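Local coordinates for protein glutaredoxin-2 (Vaccinia virus, PDB 2G2Q) that acts as a thiol-disulfide transfer protein that passes oxidising equivalents to viral membrane proteins and is needed for virion morphogenesis and virus replication, at residues 21-26 with 105-110; 5-10 with 14-19. All blocks are in the same frame, centred on the assembly; numbering follows the deposited sequence.

Contact 1 (21-26 with 105-110); sequences DAVEEL and EILKSE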
loop_
_atom_site.group_PDB
_atom_site.type_symbol
_atom_site.label_atom_id
_atom_site.label_comp_id
_atom_site.label_asym_id
_atom_site.label_seq_id
_atom_site.Cartn_x
_atom_site.Cartn_y
_atom_site.Cartn_z
ATOM N N ASP A 21 -2.605 1.076 10.303
ATOM C CA ASP A 21 -2.947 1.798 11.521
ATOM C C ASP A 21 -3.564 3.152 11.235
ATOM O O ASP A 21 -4.615 3.480 11.783
ATOM C CB ASP A 21 -1.734 1.956 12.418
ATOM C CG ASP A 21 -1.533 0.770 13.318
ATOM O OD1 ASP A 21 -1.878 -0.363 12.903
ATOM O OD2 ASP A 21 -1.048 0.967 14.454
ATOM N N ALA A 22 -2.903 3.921 10.368
ATOM C CA ALA A 22 -3.373 5.234 9.956
ATOM C C ALA A 22 -4.722 5.100 9.266
ATOM O O ALA A 22 -5.648 5.872 9.527
ATOM C CB ALA A 22 -2.370 5.879 9.019
ATOM N N VAL A 23 -4.828 4.104 8.395
ATOM C CA VAL A 23 -6.057 3.889 7.641
ATOM C C VAL A 23 -7.227 3.461 8.549
ATOM O O VAL A 23 -8.391 3.716 8.227
ATOM C CB VAL A 23 -5.831 2.925 6.465
ATOM C CG1 VAL A 23 -7.104 2.722 5.688
ATOM C CG2 VAL A 23 -4.753 3.483 5.533
ATOM N N GLU A 24 -6.910 2.869 9.702
ATOM C CA GLU A 24 -7.934 2.484 10.682
ATOM C C GLU A 24 -8.684 3.676 11.267
ATOM O O GLU A 24 -9.844 3.553 11.669
ATOM C CB GLU A 24 -7.338 1.650 11.819
ATOM C CG GLU A 24 -7.113 0.180 11.475
ATOM C CD GLU A 24 -8.410 -0.608 11.321
ATOM O OE1 GLU A 24 -9.237 -0.584 12.263
ATOM O OE2 GLU A 24 -8.593 -1.260 10.262
ATOM N N GLU A 25 -8.027 4.830 11.313
ATOM C CA GLU A 25 -8.661 6.036 11.838
ATOM C C GLU A 25 -9.778 6.535 10.915
ATOM O O GLU A 25 -10.554 7.408 11.278
ATOM C CB GLU A 25 -7.603 7.101 12.113
ATOM C CG GLU A 25 -6.736 6.731 13.317
ATOM C CD GLU A 25 -5.433 7.511 13.407
ATOM O OE1 GLU A 25 -5.053 7.915 14.532
ATOM O OE2 GLU A 25 -4.788 7.715 12.359
ATOM N N LEU A 26 -9.872 5.938 9.733
ATOM C CA LEU A 26 -10.916 6.273 8.763
ATOM C C LEU A 26 -12.005 5.191 8.680
ATOM O O LEU A 26 -12.767 5.162 7.712
ATOM C CB LEU A 26 -10.295 6.512 7.373
ATOM C CG LEU A 26 -9.138 7.516 7.212
ATOM C CD1 LEU A 26 -8.617 7.508 5.771
ATOM C CD2 LEU A 26 -9.537 8.936 7.630
ATOM N N GLU A 105 -3.540 13.296 7.253
ATOM C CA GLU A 105 -4.300 14.329 6.566
ATOM C C GLU A 105 -4.052 14.323 5.050
ATOM O O GLU A 105 -4.971 14.576 4.270
ATOM C CB GLU A 105 -4.038 15.707 7.196
ATOM C CG GLU A 105 -4.295 15.762 8.729
ATOM C CD GLU A 105 -5.775 15.606 9.122
ATOM O OE1 GLU A 105 -6.457 14.664 8.637
ATOM O OE2 GLU A 105 -6.257 16.428 9.934
ATOM N N ILE A 106 -2.825 14.009 4.636
ATOM C CA ILE A 106 -2.521 13.895 3.207
ATOM C C ILE A 106 -3.073 12.583 2.655
ATOM O O ILE A 106 -3.597 12.541 1.536
ATOM C CB ILE A 106 -1.003 14.037 2.907
ATOM C CG1 ILE A 106 -0.498 15.421 3.345
ATOM C CG2 ILE A 106 -0.712 13.817 1.421
ATOM C CD1 ILE A 106 1.034 15.554 3.348
ATOM N N LEU A 107 -2.973 11.524 3.452
ATOM C CA LEU A 107 -3.495 10.230 3.053
ATOM C C LEU A 107 -5.019 10.294 2.881
ATOM O O LEU A 107 -5.551 9.794 1.893
ATOM C CB LEU A 107 -3.081 9.133 4.043
ATOM C CG LEU A 107 -3.535 7.720 3.682
ATOM C CD1 LEU A 107 -2.991 7.250 2.318
ATOM C CD2 LEU A 107 -3.157 6.741 4.764
ATOM N N LYS A 108 -5.708 10.930 3.831
ATOM C CA LYS A 108 -7.144 11.119 3.720
ATOM C C LYS A 108 -7.515 11.819 2.404
ATOM O O LYS A 108 -8.366 11.317 1.653
ATOM C CB LYS A 108 -7.719 11.875 4.923
ATOM C CG LYS A 108 -9.252 11.836 4.943
ATOM C CD LYS A 108 -9.898 12.574 6.130
ATOM C CE LYS A 108 -11.413 12.264 6.164
ATOM N NZ LYS A 108 -12.132 12.736 7.395
ATOM N N SER A 109 -6.872 12.958 2.132
ATOM C CA SER A 109 -7.075 13.701 0.882
ATOM C C SER A 109 -6.888 12.817 -0.343
ATOM O O SER A 109 -7.745 12.811 -1.230
ATOM C CB SER A 109 -6.106 14.884 0.755
ATOM O OG SER A 109 -6.174 15.755 1.863
ATOM N N GLU A 110 -5.764 12.096 -0.397
ATOM C CA GLU A 110 -5.420 11.284 -1.559
ATOM C C GLU A 110 -6.449 10.173 -1.790
ATOM O O GLU A 110 -6.796 9.857 -2.943
ATOM C CB GLU A 110 -4.009 10.701 -1.421
ATOM C CG GLU A 110 -2.904 11.782 -1.351
ATOM C CD GLU A 110 -1.510 11.211 -1.049
ATOM O OE1 GLU A 110 -0.531 11.653 -1.693
ATOM O OE2 GLU A 110 -1.384 10.320 -0.176
#

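Contact 2 (5-10 with 14-19); sequences LIIFGK and SICENV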
loop_
_atom_site.group_PDB
_atom_site.type_symbol
_atom_site.label_atom_id
_atom_site.label_comp_id
_atom_site.label_asym_id
_atom_site.label_seq_id
_atom_site.Cartn_x
_atom_site.Cartn_y
_atom_site.Cartn_z
ATOM N N LEU A 5 -11.614 0.308 1.219
ATOM C CA LEU A 5 -10.184 0.431 0.958
ATOM C C LEU A 5 -9.546 -0.958 1.010
ATOM O O LEU A 5 -9.789 -1.719 1.950
ATOM C CB LEU A 5 -9.502 1.374 1.958
ATOM C CG LEU A 5 -10.061 2.812 1.983
ATOM C CD1 LEU A 5 -9.460 3.702 3.115
ATOM C CD2 LEU A 5 -9.961 3.486 0.609
ATOM N N ILE A 6 -8.758 -1.279 -0.018
ATOM C CA ILE A 6 -8.032 -2.537 -0.085
ATOM C C ILE A 6 -6.556 -2.227 -0.017
ATOM O O ILE A 6 -5.997 -1.568 -0.904
ATOM C CB ILE A 6 -8.349 -3.351 -1.376
ATOM C CG1 ILE A 6 -9.835 -3.722 -1.442
ATOM C CG2 ILE A 6 -7.562 -4.628 -1.424
ATOM C CD1 ILE A 6 -10.584 -2.879 -2.394
ATOM N N ILE A 7 -5.938 -2.691 1.061
ATOM C CA ILE A 7 -4.521 -2.482 1.311
ATOM C C ILE A 7 -3.679 -3.747 1.053
ATOM O O ILE A 7 -3.894 -4.778 1.676
ATOM C CB ILE A 7 -4.316 -2.013 2.755
ATOM C CG1 ILE A 7 -5.120 -0.719 2.982
ATOM C CG2 ILE A 7 -2.816 -1.814 3.057
ATOM C CD1 ILE A 7 -5.364 -0.379 4.446
ATOM N N PHE A 8 -2.734 -3.634 0.122
ATOM C CA PHE A 8 -1.761 -4.672 -0.175
ATOM C C PHE A 8 -0.437 -4.351 0.482
ATOM O O PHE A 8 0.029 -3.220 0.426
ATOM C CB PHE A 8 -1.505 -4.739 -1.690
ATOM C CG PHE A 8 -2.625 -5.379 -2.485
ATOM C CD1 PHE A 8 -2.490 -6.676 -2.979
ATOM C CD2 PHE A 8 -3.805 -4.680 -2.751
ATOM C CE1 PHE A 8 -3.527 -7.266 -3.720
ATOM C CE2 PHE A 8 -4.828 -5.265 -3.475
ATOM C CZ PHE A 8 -4.700 -6.553 -3.959
ATOM N N GLY A 9 0.184 -5.365 1.078
ATOM C CA GLY A 9 1.555 -5.276 1.590
ATOM C C GLY A 9 1.972 -6.605 2.205
ATOM O O GLY A 9 1.159 -7.504 2.320
ATOM N N LYS A 10 3.242 -6.736 2.585
ATOM C CA LYS A 10 3.685 -7.884 3.384
ATOM C C LYS A 10 3.075 -7.852 4.773
ATOM O O LYS A 10 2.997 -6.786 5.398
ATOM C CB LYS A 10 5.196 -7.909 3.526
ATOM C CG LYS A 10 5.885 -8.777 2.499
ATOM C CD LYS A 10 7.389 -8.564 2.509
ATOM C CE LYS A 10 8.010 -9.101 3.759
ATOM N NZ LYS A 10 9.476 -9.037 3.629
ATOM N N SER A 14 6.633 -3.456 9.695
ATOM C CA SER A 14 6.351 -2.135 10.244
ATOM C C SER A 14 5.654 -1.174 9.282
ATOM O O SER A 14 4.729 -0.463 9.681
ATOM C CB SER A 14 7.647 -1.525 10.750
ATOM O OG SER A 14 8.171 -2.357 11.764
ATOM N N ILE A 15 6.089 -1.164 8.027
ATOM C CA ILE A 15 5.602 -0.191 7.064
ATOM C C ILE A 15 4.121 -0.413 6.766
ATOM O O ILE A 15 3.299 0.468 6.994
ATOM C CB ILE A 15 6.505 -0.124 5.789
ATOM C CG1 ILE A 15 7.773 0.690 6.085
ATOM C CG2 ILE A 15 5.784 0.526 4.610
ATOM C CD1 ILE A 15 8.764 0.025 7.063
ATOM N N CYS A 16 3.772 -1.604 6.308
ATOM C CA CYS A 16 2.377 -1.888 6.019
ATOM C C CYS A 16 1.498 -1.777 7.274
ATOM O O CYS A 16 0.378 -1.261 7.202
ATOM C CB CYS A 16 2.234 -3.236 5.331
ATOM S SG CYS A 16 0.556 -3.597 4.841
ATOM N N GLU A 17 2.022 -2.217 8.418
ATOM C CA GLU A 17 1.365 -2.050 9.714
ATOM C C GLU A 17 1.082 -0.598 10.102
ATOM O O GLU A 17 -0.030 -0.282 10.535
ATOM C CB GLU A 17 2.160 -2.734 10.817
ATOM C CG GLU A 17 1.910 -4.231 10.897
ATOM C CD GLU A 17 2.965 -4.977 11.699
ATOM O OE1 GLU A 17 3.859 -4.332 12.294
ATOM O OE2 GLU A 17 2.883 -6.222 11.744
ATOM N N ASN A 18 2.068 0.288 9.945
ATOM C CA ASN A 18 1.833 1.716 10.222
ATOM C C ASN A 18 0.835 2.361 9.269
ATOM O O ASN A 18 0.033 3.196 9.665
ATOM C CB ASN A 18 3.143 2.509 10.291
ATOM C CG ASN A 18 3.947 2.168 11.523
ATOM O OD1 ASN A 18 5.138 1.865 11.439
ATOM N ND2 ASN A 18 3.290 2.172 12.680
ATOM N N VAL A 19 0.873 1.949 8.015
ATOM C CA VAL A 19 -0.108 2.422 7.057
ATOM C C VAL A 19 -1.522 1.936 7.411
ATOM O O VAL A 19 -2.430 2.751 7.508
ATOM C CB VAL A 19 0.295 2.073 5.628
ATOM C CG1 VAL A 19 -0.833 2.412 4.655
ATOM C CG2 VAL A 19 1.569 2.838 5.262
#

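Contact 1 (21-26 with 105-110)
Val23 CA lies 8.2 Å from Leu107 CA, and Leu26 CA lies 7.9 Å from Lys108 CA, so segment 21-26, in the last part of helix 14-24 and what follows it, sits beside a second helix. The shortest side-chain approach is between Val23 CG2 and Leu107 CD2, at 3.7 Å. These two side chains cross at about a right angle, methyl against methyl. In Val23 the other branch, CG1, is anti to the backbone N (chi1 -179°). CG2 therefore stands beside the backbone N, where it can meet the leucine. CG of Leu107 is likewise anti to its N, and the CD2 branch carries the touch. The same CD2 methyl also comes within 4.4 Å of Ala22 CB, a looser approach. Beyond the contact, Leu107 rests on Ile88 and Ala22 on Val102, both in loops.

The pairing belongs to the thioredoxin fold of the glutaredoxin family. Here it joins the C-terminal part of helix 14-24, which follows the first strand, to helix 104-113. The two branches of Val23 divide the work: CG2 meets the second helix, while CG1 packs on strand 3-9.

Farther along, Leu26 meets Lys108. Leu26 CD2 lies against the flank of the lysine chain, 4.0 Å from Lys108 CD and 4.1 Å from Lys108 CE. The lysine is extended beyond CG, which offers a run of methylenes to one methyl. Its NZ makes a long, weak ion pair with Glu29, and Leu26 also touches Leu104 and Ile111, so the leucine packs along more than one turn of helix 104-113. Within that helix, Ser109 OG donates to Glu105 O at 2.9 Å, and Ser109 N uses the same carbonyl.

Contact 2 (5-10 with 14-19)
The redox-active CXXC motif of the thioredoxin fold places Cys16 against the end of strand 3-9, in the first turn of helix 14-24. Cys13 and Cys16 form the redox-active disulfide, but that bond is absent in this structure. The strand segment 5-9 and the helix segment 14-19 run nearly antiparallel, at 166°, and their axes approach to 9.0 Å. The backbones are closest at Gly9 CA and Cys16 CA, 5.6 Å apart.

Cys16 carries the contact. Its SG is anti to the backbone N (chi1 -176°), which swings the sulfur from the helix onto the strand end. There SG lies 3.8 Å from Gly9 CA. Gly9 has no side chain, and the sulfur sits on the side where one would project. Beside it, the carbonyl of Lys10 approaches the cysteine at its methylene: Lys10 O is 3.6 Å from Cys16 CB and 4.1 Å from Cys16 SG. On the strand side, Ile7 CG2 reaches the sulfur of Cys16 at 4.2 Å, an apolar touch. The sulfur is thus bordered by a methyl, a glycine CA and a backbone carbonyl, and the residue is buried.

Ile7 also packs on Ile32 and Ile73, in the strands flanking its own. The amino end of Lys10 leads away from the helix; NZ is hydrogen-bonded to Asn68 and Ser67. Along the helix, the CB of Val19 points toward the strand and its side chain lies on Val71, while Cys16 O accepts a hydrogen bond from Ser20 OG. A CXXC motif where the loop after the first strand runs into the following helix, with its second cysteine in the helix's first turn, is the arrangement of glutaredoxins and other thioredoxin-fold oxidoreductases.

In the fold
Contact 2 comes first along the chain, and contact 1 opens after it closes. Their centres are 12 Å apart, and both use helix 14-24: contact 2 its N-terminal part, contact 1 its C-terminal part. They touch directly, since Val23 CG1 lies 3.6 Å from Leu5 CD1 and 3.8 Å from Ile7 CD1. Strand 3-9, helix 14-24 and strand 30-36 form a beta-alpha-beta unit, and helix 104-113 joins it from late in the sequence. One helix therefore spans the distance between redox-active Cys16, near its start, and the packing on helix 104-113, near its end, within a single thioredoxin fold.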